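Local coordinates for glycerol dehydratase (Clostridium butyricum, PDB 1R9D), which binds glycerol and, as a B12-independent member of the glycyl radical enzyme family, probably dehydrates it by radical chemistry, at residues A[283-288]-A[340-345]; A[375-380]-A[402-407]; A[455-460]-A[489-494]; A[461-466]-A[473-478]. One frame throughout, in Å; residues are numbered along the deposited sequence.

Contact 1: residues A[283-288]-A[340-345]; sequences ISPARF and QNLIVG
L342 holds CG anti to its backbone N (chi1 -175°), and this branch point comes to 3.6 Å from CB of F288, whose own CG is likewise anti to its N (chi1 -173°). The two side chains pass slantwise, and L342 CD1 touches both that CB and P285 CB, 4.0 Å from the latter. R287 illustrates a bent chain: the turn at chi3 (79°) redirects NE, and NH2 donates to G345 O at 3.0 Å, approaching from above that carbonyl's plane. A water accepts from R287 NE and lies near the same oxygen, while NH1 forms a salt bridge with D427. Between these ends the backbones make a single beta bridge. A286 N donates to N341 O at 3.0 Å, and I343 N returns a bond to A286 O at 2.8 Å. F288 N also reaches that oxygen, closing an inverse gamma turn centred on R287 just before helix 288-298. The loop thus flanks strand 341-344, the outermost of its sheet on this side within the chain. Two amides therefore grip A286 O from opposite faces of its plane, whereas I283 O is buried without a partner in the model.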
# COMPACT_ATOMS: atom_id res chain seq x y z
N ILE A 283 0.52 22.05 15.77
CA ILE A 283 -0.20 22.57 14.62
C ILE A 283 0.02 24.06 14.85
O ILE A 283 -0.62 24.67 15.72
CB ILE A 283 -1.71 22.22 14.67
CG1 ILE A 283 -1.88 20.70 14.71
CG2 ILE A 283 -2.43 22.80 13.46
CD1 ILE A 283 -1.18 19.96 13.55
N SER A 284 0.93 24.64 14.09
CA SER A 284 1.33 26.03 14.29
C SER A 284 0.85 27.10 13.34
O SER A 284 1.11 27.04 12.13
CB SER A 284 2.85 26.08 14.37
OG SER A 284 3.34 25.08 15.25
N PRO A 285 0.16 28.12 13.88
CA PRO A 285 -0.36 29.24 13.09
C PRO A 285 0.76 29.97 12.34
O PRO A 285 0.53 30.57 11.29
CB PRO A 285 -1.01 30.13 14.15
CG PRO A 285 -1.51 29.12 15.16
CD PRO A 285 -0.32 28.19 15.27
N ALA A 286 1.97 29.91 12.89
CA ALA A 286 3.13 30.56 12.29
C ALA A 286 2.96 32.07 12.11
O ALA A 286 2.59 32.76 13.05
CB ALA A 286 3.47 29.90 10.95
N ARG A 287 3.20 32.58 10.90
CA ARG A 287 3.14 34.03 10.65
C ARG A 287 1.74 34.66 10.58
O ARG A 287 1.37 35.27 9.58
CB ARG A 287 3.92 34.38 9.38
CG ARG A 287 5.33 33.81 9.35
CD ARG A 287 6.19 34.50 8.30
NE ARG A 287 6.69 35.80 8.76
CZ ARG A 287 7.42 36.62 8.01
NH1 ARG A 287 7.73 36.28 6.76
NH2 ARG A 287 7.87 37.77 8.50
N PHE A 288 1.01 34.51 11.67
CA PHE A 288 -0.35 35.03 11.82
C PHE A 288 -0.45 36.51 11.42
O PHE A 288 -1.39 36.92 10.73
CB PHE A 288 -0.78 34.85 13.27
CG PHE A 288 -2.22 35.19 13.55
CD1 PHE A 288 -3.23 34.26 13.29
CD2 PHE A 288 -2.56 36.40 14.14
CE1 PHE A 288 -4.57 34.55 13.62
CE2 PHE A 288 -3.89 36.70 14.48
CZ PHE A 288 -4.89 35.76 14.22
N GLN A 340 1.29 25.09 19.91
CA GLN A 340 0.84 25.82 18.72
C GLN A 340 1.62 27.13 18.62
O GLN A 340 1.23 28.15 19.19
CB GLN A 340 -0.66 26.08 18.83
CG GLN A 340 -1.46 24.80 19.05
CD GLN A 340 -2.85 25.05 19.60
OE1 GLN A 340 -3.85 24.83 18.93
NE2 GLN A 340 -2.91 25.53 20.84
N ASN A 341 2.73 27.09 17.89
CA ASN A 341 3.57 28.27 17.76
C ASN A 341 3.03 29.30 16.78
O ASN A 341 2.68 28.99 15.64
CB ASN A 341 5.00 27.87 17.37
CG ASN A 341 6.03 28.91 17.78
OD1 ASN A 341 6.03 30.03 17.29
ND2 ASN A 341 6.91 28.53 18.70
N LEU A 342 2.96 30.55 17.25
CA LEU A 342 2.49 31.67 16.44
C LEU A 342 3.60 32.71 16.53
O LEU A 342 3.98 33.11 17.62
CB LEU A 342 1.17 32.21 17.01
CG LEU A 342 0.44 33.31 16.23
CD1 LEU A 342 -1.05 33.30 16.60
CD2 LEU A 342 1.07 34.66 16.54
N ILE A 343 4.12 33.13 15.39
CA ILE A 343 5.23 34.08 15.37
C ILE A 343 4.89 35.40 14.66
O ILE A 343 4.09 35.42 13.73
CB ILE A 343 6.46 33.41 14.70
CG1 ILE A 343 7.74 34.21 14.98
CG2 ILE A 343 6.23 33.29 13.21
CD1 ILE A 343 8.99 33.36 14.83
N VAL A 344 5.49 36.49 15.12
CA VAL A 344 5.26 37.78 14.49
C VAL A 344 6.57 38.52 14.24
O VAL A 344 7.59 38.23 14.87
CB VAL A 344 4.30 38.68 15.33
CG1 VAL A 344 2.95 37.98 15.49
CG2 VAL A 344 4.91 39.02 16.68
N GLY A 345 6.53 39.47 13.31
CA GLY A 345 7.71 40.24 12.98
C GLY A 345 8.58 39.52 11.97
O GLY A 345 8.19 38.49 11.42
O HOH W 1 5.84 36.78 11.30

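Contact 2: residues A[375-380]-A[402-407]; sequences SLSVRI and LPAYYN
V378 N donates to A404 O at 2.9 Å, almost in line with the C=O bond, while S377 CA adds an accessory C-H...O contact to that oxygen at 3.3 Å. A404 N binds L376 O at 3.2 Å. Further along, Y406 N binds V378 O, and Y406 O takes the amide of I380 at 2.9 Å. A404, V378 and Y406 each use both backbone groups across the pair, the ladder expected of parallel strands. It is the core of a beta-alpha-beta crossover in which helix 386-397 joins strand 375-380 to strand 404-407. On the face of V378, Y405 and I380, valine CG2 packs 3.5 Å from Y405 CD2, the two side chains lying side by side; V378 CG1 (chi1 -58°) instead meets the ring of P403, which follows a cis peptide. On the face of S377 and Y406, the tyrosine turns its edge to the serine, CE1 lying 3.3 Å from S377 OG. That hydroxyl bonds to N341 on the next strand, and Y406 OH reaches C433 O. Each polar tip thus has a partner in another part of the fold, so the ladder probably fixes the strands while the side chains tie this buried sheet to its surroundings.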
# COMPACT_ATOMS: atom_id res chain seq x y z
N SER A 375 1.97 29.54 21.76
CA SER A 375 3.39 29.72 22.07
C SER A 375 3.82 30.89 21.21
O SER A 375 4.29 30.71 20.08
CB SER A 375 4.17 28.45 21.70
OG SER A 375 3.77 27.35 22.51
N LEU A 376 3.64 32.10 21.74
CA LEU A 376 3.97 33.33 21.02
C LEU A 376 5.48 33.51 20.84
O LEU A 376 6.26 33.33 21.78
CB LEU A 376 3.39 34.54 21.75
CG LEU A 376 3.56 35.91 21.08
CD1 LEU A 376 2.94 35.89 19.69
CD2 LEU A 376 2.89 36.98 21.94
N SER A 377 5.86 33.91 19.63
CA SER A 377 7.26 34.09 19.28
C SER A 377 7.47 35.33 18.43
O SER A 377 6.53 35.87 17.86
CB SER A 377 7.74 32.87 18.49
OG SER A 377 7.51 31.67 19.21
N VAL A 378 8.72 35.78 18.34
CA VAL A 378 9.04 36.93 17.51
C VAL A 378 10.32 36.65 16.72
O VAL A 378 11.23 35.99 17.21
CB VAL A 378 9.24 38.23 18.35
CG1 VAL A 378 7.98 38.55 19.16
CG2 VAL A 378 10.46 38.09 19.26
N ARG A 379 10.37 37.13 15.49
CA ARG A 379 11.55 36.96 14.66
C ARG A 379 12.36 38.24 14.82
O ARG A 379 11.80 39.33 14.88
CB ARG A 379 11.17 36.75 13.20
CG ARG A 379 10.73 35.33 12.88
CD ARG A 379 10.29 35.18 11.43
NE ARG A 379 11.28 35.74 10.50
CZ ARG A 379 11.20 35.63 9.18
NH1 ARG A 379 10.19 34.97 8.63
NH2 ARG A 379 12.12 36.19 8.41
N ILE A 380 13.68 38.10 14.89
CA ILE A 380 14.58 39.23 15.05
C ILE A 380 15.64 39.18 13.95
O ILE A 380 16.14 38.11 13.63
CB ILE A 380 15.31 39.17 16.42
CG1 ILE A 380 14.28 39.22 17.56
CG2 ILE A 380 16.32 40.31 16.54
CD1 ILE A 380 13.47 40.50 17.62
N LEU A 402 7.07 34.49 27.75
CA LEU A 402 6.92 34.92 26.37
C LEU A 402 7.62 36.26 26.15
O LEU A 402 7.78 37.04 27.09
CB LEU A 402 5.44 35.09 26.02
CG LEU A 402 4.51 33.92 26.32
CD1 LEU A 402 3.06 34.39 26.13
CD2 LEU A 402 4.83 32.74 25.41
N PRO A 403 8.06 36.53 24.91
CA PRO A 403 7.91 35.61 23.77
C PRO A 403 9.24 34.89 23.56
O PRO A 403 10.25 35.24 24.17
CB PRO A 403 7.62 36.56 22.62
CG PRO A 403 8.56 37.70 22.93
CD PRO A 403 8.38 37.89 24.44
N ALA A 404 9.23 33.86 22.71
CA ALA A 404 10.46 33.16 22.39
C ALA A 404 11.06 34.01 21.27
O ALA A 404 10.32 34.53 20.44
CB ALA A 404 10.15 31.75 21.89
N TYR A 405 12.39 34.18 21.27
CA TYR A 405 13.07 34.98 20.25
C TYR A 405 13.82 34.09 19.27
O TYR A 405 14.50 33.15 19.69
CB TYR A 405 14.07 35.96 20.90
CG TYR A 405 13.44 36.96 21.85
CD1 TYR A 405 13.07 36.59 23.14
CD2 TYR A 405 13.21 38.27 21.45
CE1 TYR A 405 12.47 37.50 24.01
CE2 TYR A 405 12.61 39.20 22.31
CZ TYR A 405 12.24 38.80 23.59
OH TYR A 405 11.66 39.71 24.44
N TYR A 406 13.70 34.38 17.98
CA TYR A 406 14.36 33.60 16.93
C TYR A 406 15.21 34.46 16.03
O TYR A 406 14.81 35.56 15.63
CB TYR A 406 13.32 32.83 16.11
CG TYR A 406 12.55 31.86 16.95
CD1 TYR A 406 11.41 32.26 17.65
CD2 TYR A 406 13.00 30.55 17.11
CE1 TYR A 406 10.74 31.37 18.49
CE2 TYR A 406 12.33 29.66 17.94
CZ TYR A 406 11.21 30.08 18.63
OH TYR A 406 10.56 29.21 19.47
N ASN A 407 16.39 33.95 15.68
CA ASN A 407 17.37 34.67 14.88
C ASN A 407 17.34 34.43 13.37
O ASN A 407 17.81 33.41 12.89
CB ASN A 407 18.77 34.35 15.43
CG ASN A 407 19.86 35.20 14.82
OD1 ASN A 407 19.58 36.20 14.16
ND2 ASN A 407 21.11 34.82 15.07
O HOH W 2 19.07 38.76 14.52

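Contact 3: residues A[455-460]-A[489-494]; sequences RIVELT and KAYKAQ
Packing between two helices is the theme here: helix 453-461 lies across the early turns of the long helix 484-516, where the short segments 455-460 and 489-494 approach to 8.9 Å between axes at 121°. The interface, well away from the middle of the chain, is mainly side-chain packing, with some side chains resting on the partner's backbone. I456 sets CG2 against the Y491 ring, 3.7 Å from CD1, and the two side chains meet at about a right angle. The same methyl also touches Q494 CB, while V457 CG2 lies near Y491 CE1 at 4.1 Å. Y491 CG is anti to the backbone N (chi1 171°); beyond it CD1 and CE1 receive these methyls, and the hydroxyl goes on to G616 O. T460 fills the other end of the contact: CG2 packs on A490 CB at 3.7 Å, and OG1 sits at the edge of the tyrosine ring, in its plane, with Y491 CA 3.3 Å away. Its proton is turned back into its own helix, to I456 O at 2.6 Å, an oxygen that T460 N approaches from the opposite face. Q494, bent at chi2 (-63°), lays its amide across L459, with OE1 3.8 Å from L459 CB. NE2 bonds to P473 O and T475 OG1, yet OE1 is buried with no partner in the model. The amide is thus held through NE2, while its acceptor rests against L459 carbons.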
# COMPACT_ATOMS: atom_id res chain seq x y z
N ARG A 455 23.47 9.16 27.81
CA ARG A 455 23.55 7.70 27.84
C ARG A 455 24.67 7.20 26.95
O ARG A 455 25.26 6.15 27.23
CB ARG A 455 22.22 7.09 27.39
CG ARG A 455 21.12 7.22 28.43
CD ARG A 455 21.25 6.12 29.48
NE ARG A 455 20.88 4.83 28.92
CZ ARG A 455 21.21 3.65 29.44
NH1 ARG A 455 21.93 3.60 30.55
NH2 ARG A 455 20.82 2.53 28.85
N ILE A 456 24.98 7.93 25.89
CA ILE A 456 26.06 7.53 24.99
C ILE A 456 27.40 7.64 25.72
O ILE A 456 28.30 6.83 25.51
CB ILE A 456 26.07 8.40 23.70
CG1 ILE A 456 24.75 8.21 22.94
CG2 ILE A 456 27.24 8.00 22.80
CD1 ILE A 456 24.46 6.77 22.52
N VAL A 457 27.53 8.64 26.59
CA VAL A 457 28.76 8.80 27.36
C VAL A 457 28.88 7.62 28.33
O VAL A 457 29.94 7.03 28.48
CB VAL A 457 28.78 10.11 28.16
CG1 VAL A 457 29.99 10.13 29.10
CG2 VAL A 457 28.84 11.31 27.21
N GLU A 458 27.76 7.28 28.97
CA GLU A 458 27.73 6.16 29.92
C GLU A 458 28.10 4.85 29.23
O GLU A 458 28.87 4.05 29.77
CB GLU A 458 26.34 6.06 30.56
CG GLU A 458 26.20 4.96 31.60
CD GLU A 458 24.84 4.96 32.29
OE1 GLU A 458 24.65 4.16 33.23
OE2 GLU A 458 23.95 5.76 31.91
N LEU A 459 27.57 4.64 28.03
CA LEU A 459 27.85 3.43 27.28
C LEU A 459 29.27 3.40 26.73
O LEU A 459 29.81 2.33 26.45
CB LEU A 459 26.84 3.26 26.14
CG LEU A 459 25.43 2.89 26.60
CD1 LEU A 459 24.49 2.91 25.40
CD2 LEU A 459 25.43 1.51 27.25
N THR A 460 29.88 4.57 26.56
CA THR A 460 31.25 4.63 26.07
C THR A 460 32.15 4.14 27.20
O THR A 460 33.05 3.32 27.00
CB THR A 460 31.66 6.07 25.68
OG1 THR A 460 30.78 6.56 24.66
CG2 THR A 460 33.09 6.09 25.14
N LYS A 489 36.65 8.16 19.82
CA LYS A 489 36.37 7.20 18.76
C LYS A 489 35.31 6.21 19.21
O LYS A 489 34.44 5.83 18.43
CB LYS A 489 37.64 6.44 18.36
CG LYS A 489 38.66 7.32 17.66
CD LYS A 489 39.84 6.52 17.14
CE LYS A 489 40.82 7.42 16.41
NZ LYS A 489 42.02 6.67 15.94
N ALA A 490 35.39 5.81 20.48
CA ALA A 490 34.41 4.88 21.04
C ALA A 490 33.06 5.59 21.17
O ALA A 490 32.01 5.00 20.93
CB ALA A 490 34.89 4.39 22.41
N TYR A 491 33.11 6.86 21.57
CA TYR A 491 31.92 7.69 21.72
C TYR A 491 31.20 7.75 20.38
O TYR A 491 29.98 7.56 20.30
CB TYR A 491 32.34 9.09 22.17
CG TYR A 491 31.26 10.15 22.18
CD1 TYR A 491 30.23 10.13 23.12
CD2 TYR A 491 31.29 11.21 21.27
CE1 TYR A 491 29.26 11.14 23.16
CE2 TYR A 491 30.34 12.22 21.30
CZ TYR A 491 29.33 12.18 22.25
OH TYR A 491 28.40 13.19 22.28
N LYS A 492 31.95 8.00 19.32
CA LYS A 492 31.39 8.07 17.97
C LYS A 492 30.78 6.74 17.53
O LYS A 492 29.75 6.71 16.86
CB LYS A 492 32.45 8.53 16.97
CG LYS A 492 31.98 8.63 15.53
CD LYS A 492 32.99 9.39 14.68
CE LYS A 492 32.65 9.37 13.20
NZ LYS A 492 32.95 8.06 12.56
N ALA A 493 31.42 5.64 17.93
CA ALA A 493 30.93 4.30 17.57
C ALA A 493 29.60 3.99 18.25
O ALA A 493 28.72 3.36 17.64
CB ALA A 493 31.97 3.25 17.93
N GLN A 494 29.46 4.39 19.51
CA GLN A 494 28.21 4.17 20.22
C GLN A 494 27.12 5.04 19.60
O GLN A 494 25.99 4.60 19.38
CB GLN A 494 28.35 4.52 21.71
CG GLN A 494 29.22 3.58 22.53
CD GLN A 494 28.68 2.16 22.59
OE1 GLN A 494 27.47 1.93 22.66
NE2 GLN A 494 29.59 1.18 22.60

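Contact 4: residues A[461-466]-A[473-478]; sequences INSGFD and PKTQNF
I461 and F478 form the close-packed end of this contact: their side chains run side by side, with I461 CG1 over one face of the phenyl ring and CG2 3.9 Å from its CD1. F478 places CG anti to the backbone N (chi1 -175°), which starts the ring alongside I461, and its CB rests 3.4 Å from I461 O. The solvent side is looser. There K474 is exposed at the border of the contact and touches the other segment mainly through its CA, near S463 O. The side chain of Q476, nearer the packed end, also starts away from the partner segment. S463 is the most deeply covered residue of the group. Its OG, beside the backbone N (chi1 -65°), lies 3.2 Å from T475 O and equally far from Q476 O, so its proton has more than one possible destination. A water joins the same hydroxyl to I461 O, 2.8 Å from the water, and to F478 N, linking the two segments between I461 and F478. The positive phi of S463 belongs to a Schellman motif that ends helix 453-461, with G464 N bonded to L459 O and S463 N to T460 O; a type I' beta turn from N462 to F465 then reverses the chain. G464 brings its CA within 3.5 Å of P473 O in a C-H...O contact. The side chain of T475 packs on A493 of helix 484-516. On the looser side N477, partly exposed, leaves OD1 3.9 Å from S463 OG and sends ND2 to E480.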
# COMPACT_ATOMS: atom_id res chain seq x y z
N ILE A 461 31.90 4.65 28.40
CA ILE A 461 32.67 4.27 29.57
C ILE A 461 32.48 2.79 29.89
O ILE A 461 33.41 2.13 30.35
CB ILE A 461 32.29 5.13 30.79
CG1 ILE A 461 32.83 6.55 30.59
CG2 ILE A 461 32.83 4.51 32.07
CD1 ILE A 461 32.50 7.51 31.71
N ASN A 462 31.29 2.26 29.63
CA ASN A 462 31.00 0.85 29.90
C ASN A 462 31.06 -0.07 28.68
O ASN A 462 30.56 -1.19 28.71
CB ASN A 462 29.64 0.71 30.60
CG ASN A 462 29.63 1.33 31.99
OD1 ASN A 462 30.60 1.22 32.73
ND2 ASN A 462 28.52 1.97 32.34
N SER A 463 31.69 0.40 27.60
CA SER A 463 31.84 -0.39 26.37
C SER A 463 30.56 -1.04 25.85
O SER A 463 30.57 -2.22 25.48
CB SER A 463 32.90 -1.48 26.57
OG SER A 463 34.18 -0.92 26.78
N GLY A 464 29.47 -0.28 25.81
CA GLY A 464 28.21 -0.81 25.30
C GLY A 464 27.51 -1.82 26.19
O GLY A 464 26.51 -2.41 25.78
N PHE A 465 28.02 -2.01 27.40
CA PHE A 465 27.44 -2.96 28.35
C PHE A 465 26.55 -2.19 29.32
O PHE A 465 26.98 -1.18 29.89
CB PHE A 465 28.54 -3.70 29.11
CG PHE A 465 28.09 -4.98 29.75
CD1 PHE A 465 27.68 -6.06 28.96
CD2 PHE A 465 28.09 -5.13 31.13
CE1 PHE A 465 27.28 -7.26 29.54
CE2 PHE A 465 27.69 -6.33 31.73
CZ PHE A 465 27.28 -7.40 30.93
N ASP A 466 25.33 -2.66 29.52
CA ASP A 466 24.39 -1.97 30.40
C ASP A 466 23.41 -2.96 31.02
O ASP A 466 22.79 -3.75 30.32
CB ASP A 466 23.63 -0.91 29.58
CG ASP A 466 22.76 -0.01 30.43
OD1 ASP A 466 21.52 -0.17 30.41
OD2 ASP A 466 23.32 0.87 31.13
N PRO A 473 27.50 -1.49 20.70
CA PRO A 473 28.68 -2.13 20.12
C PRO A 473 29.70 -2.40 21.22
O PRO A 473 29.71 -1.70 22.24
CB PRO A 473 29.20 -1.08 19.14
CG PRO A 473 27.98 -0.32 18.77
CD PRO A 473 27.25 -0.18 20.08
N LYS A 474 30.53 -3.41 21.04
CA LYS A 474 31.54 -3.69 22.05
C LYS A 474 32.78 -2.90 21.67
O LYS A 474 33.68 -3.41 21.00
CB LYS A 474 31.87 -5.18 22.13
CG LYS A 474 32.63 -5.53 23.40
CD LYS A 474 32.97 -7.01 23.49
CE LYS A 474 33.74 -7.31 24.77
NZ LYS A 474 34.18 -8.73 24.83
N THR A 475 32.81 -1.64 22.09
CA THR A 475 33.93 -0.77 21.80
C THR A 475 35.08 -1.03 22.78
O THR A 475 34.90 -1.73 23.78
CB THR A 475 33.51 0.71 21.88
OG1 THR A 475 32.71 0.92 23.05
CG2 THR A 475 32.71 1.10 20.63
N GLN A 476 36.24 -0.48 22.48
CA GLN A 476 37.43 -0.66 23.32
C GLN A 476 37.16 -0.45 24.81
O GLN A 476 36.50 0.52 25.20
CB GLN A 476 38.52 0.30 22.85
CG GLN A 476 39.70 0.42 23.80
CD GLN A 476 40.75 1.38 23.28
OE1 GLN A 476 40.43 2.47 22.81
NE2 GLN A 476 42.01 0.98 23.39
N ASN A 477 37.67 -1.36 25.63
CA ASN A 477 37.50 -1.25 27.08
C ASN A 477 38.11 0.06 27.56
O ASN A 477 39.26 0.37 27.26
CB ASN A 477 38.20 -2.42 27.79
CG ASN A 477 37.60 -3.76 27.43
OD1 ASN A 477 36.41 -4.00 27.63
ND2 ASN A 477 38.43 -4.65 26.88
N PHE A 478 37.33 0.83 28.32
CA PHE A 478 37.78 2.11 28.84
C PHE A 478 39.07 1.98 29.66
O PHE A 478 39.94 2.84 29.59
CB PHE A 478 36.68 2.73 29.72
CG PHE A 478 37.00 4.10 30.22
CD1 PHE A 478 36.66 4.48 31.51
CD2 PHE A 478 37.63 5.03 29.39
CE1 PHE A 478 36.94 5.77 31.97
CE2 PHE A 478 37.92 6.32 29.85
CZ PHE A 478 37.57 6.69 31.14
O HOH W 3 34.63 -0.20 29.38

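In the fold
The four contacts fall into two pairs. Contacts 1 and 2 have centres 10 Å apart and share a sheet: L342 O probably accepts from S377 N at 2.9 Å, so 341-344, 375-380 and 404-407 run as consecutive strands. This pair lies near the glycerol site without touching the ligand through the side chains of S284 and Y406, which are about 7 and 9 Å from it. S375 also touches Y764, next to G763, where the radical is predicted to form. Contacts 3 and 4, with centres 8 Å apart, lie elsewhere: contact 4 shapes the connection between the two helices that contact 3 packs together. Contacts 1 and 3 have centres 38 Å apart, so the second pair is remote from the sheet near the glycerol.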